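Local structure of mating-type switching protein swi5 (Schizosaccharomyces pombe, 3VIQ) at the interface of chains B and A. The protein activates Rad51-mediated strand exchange in complex with its partner Sfr1, serving recombinational DNA repair, and is required for normal mating-type switching. Coordinates in Å, arbitrary orientation; residue numbers count along the deposited sequence, not the author numbering. Chains: chain A, Mating-type switching protein swi5; chain B, Swi5-dependent recombination DNA repair protein 1.

The interface of chains B and A. Residues chain B 25-26, 29-30, 33; chain A 30-32, 36, 39-40.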
# COMPACT_ATOMS: atom_id res chain seq x y z
N THR B 25 1.97 -7.49 17.95
CA THR B 25 0.80 -7.40 17.13
C THR B 25 -0.47 -7.12 17.95
O THR B 25 -1.32 -6.30 17.55
CB THR B 25 0.66 -8.68 16.29
OG1 THR B 25 1.82 -8.81 15.47
CG2 THR B 25 -0.62 -8.66 15.44
N ALA B 26 -0.59 -7.76 19.11
CA ALA B 26 -1.77 -7.58 19.97
C ALA B 26 -1.76 -6.19 20.62
O ALA B 26 -2.83 -5.57 20.84
CB ALA B 26 -1.85 -8.68 21.01
N ALA B 29 -2.80 -3.78 17.79
CA ALA B 29 -4.23 -3.89 17.57
C ALA B 29 -4.99 -3.05 18.58
O ALA B 29 -5.95 -2.37 18.20
CB ALA B 29 -4.70 -5.36 17.59
N ARG B 30 -4.56 -3.07 19.85
CA ARG B 30 -5.22 -2.27 20.88
C ARG B 30 -5.23 -0.78 20.51
O ARG B 30 -6.23 -0.12 20.68
CB ARG B 30 -4.56 -2.45 22.26
CG ARG B 30 -5.30 -1.73 23.39
CD ARG B 30 -4.49 -1.66 24.68
NE ARG B 30 -3.29 -0.83 24.53
CZ ARG B 30 -3.30 0.49 24.39
NH1 ARG B 30 -4.45 1.15 24.38
NH2 ARG B 30 -2.16 1.14 24.26
N GLU B 33 -7.59 -0.19 17.46
CA GLU B 33 -8.97 -0.14 17.93
C GLU B 33 -9.30 1.18 18.66
O GLU B 33 -10.39 1.73 18.48
CB GLU B 33 -9.31 -1.37 18.81
CG GLU B 33 -9.50 -2.68 17.99
CD GLU B 33 -9.94 -3.88 18.81
OE1 GLU B 33 -10.16 -3.75 20.04
OE2 GLU B 33 -10.08 -4.99 18.23
N LYS A 30 -7.87 -7.42 25.95
CA LYS A 30 -8.20 -5.99 25.81
C LYS A 30 -8.77 -5.62 24.45
O LYS A 30 -9.15 -4.47 24.23
CB LYS A 30 -6.96 -5.13 26.10
CG LYS A 30 -6.59 -5.10 27.56
CD LYS A 30 -5.16 -4.67 27.79
CE LYS A 30 -4.78 -4.78 29.28
NZ LYS A 30 -3.31 -4.62 29.50
N LEU A 31 -8.87 -6.58 23.54
CA LEU A 31 -9.29 -6.31 22.18
C LEU A 31 -10.74 -6.68 21.94
O LEU A 31 -11.20 -7.72 22.42
CB LEU A 31 -8.41 -7.09 21.20
CG LEU A 31 -6.91 -6.85 21.20
CD1 LEU A 31 -6.24 -7.68 20.10
CD2 LEU A 31 -6.58 -5.37 21.03
N LYS A 32 -11.46 -5.84 21.21
CA LYS A 32 -12.80 -6.17 20.74
C LYS A 32 -12.74 -7.38 19.83
O LYS A 32 -13.59 -8.25 19.89
CB LYS A 32 -13.41 -4.99 19.97
CG LYS A 32 -14.83 -5.24 19.45
CD LYS A 32 -15.56 -3.93 19.04
CE LYS A 32 -16.90 -4.22 18.35
NZ LYS A 32 -18.03 -3.36 18.82
N ALA A 36 -5.90 -10.13 16.16
CA ALA A 36 -5.14 -8.89 16.13
C ALA A 36 -4.45 -8.68 14.80
O ALA A 36 -4.25 -7.55 14.38
CB ALA A 36 -4.11 -8.86 17.26
N THR A 39 -6.84 -7.14 12.29
CA THR A 39 -7.10 -5.74 12.67
C THR A 39 -5.98 -4.84 12.19
O THR A 39 -6.22 -3.83 11.54
CB THR A 39 -7.19 -5.60 14.18
OG1 THR A 39 -8.32 -6.34 14.62
CG2 THR A 39 -7.33 -4.14 14.61
N VAL A 40 -4.75 -5.23 12.50
CA VAL A 40 -3.58 -4.43 12.17
C VAL A 40 -3.35 -4.40 10.67
O VAL A 40 -3.10 -3.34 10.11
CB VAL A 40 -2.32 -4.97 12.85
CG1 VAL A 40 -1.11 -4.18 12.40
CG2 VAL A 40 -2.52 -4.95 14.41
O HOH W 1 -8.03 -6.34 17.17
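The carboxylate of B:Glu33 lies between A:Lys32 and A:Leu31, with CB of A:Lys32 against one face and CB of A:Leu31 obliquely over the other. Toward its edge comes the backbone N-H of A:Lys32, which gives a nearly straight hydrogen bond (159° at the hydrogen) to the syn lone pair of OE1, with N and OE1 2.7 Å apart. The site shows how a Swi5-family protein joins Sfr1 where its chain turns: A:Lys30 to A:Lys32 belong to the link between helices 3-29 and 36-67, and both ends of this turn pack on Sfr1 helix 3-35. With CG beside the backbone N (chi1 -75°) and the chain then extended, B:Glu33 reaches the link across the lysine side chain at about a right angle. Its OE2 meets a water at 2.7 Å, placed above the carboxylate plane on the leucine side, and the water continues to OG1 of A:Thr39 at 2.6 Å. An alanine in place of B:Glu33 would probably leave the A:Lys32 N-H without its acceptor and the bridging water without its anchor on Sfr1. Alongside this polar grip, A:Leu31 lays CD2 against the helix backbone, 3.4 Å from CA of B:Arg30, while CD1 touches B:Ala29 CB at 3.7 Å. The B:Ala29 methyl also points end-on at the flank of A:Ala36's, CB to CB 3.6 Å. One turn further along helix 36-67, A:Val40 brings CG2 to 3.7 Å from CA of B:Ala29.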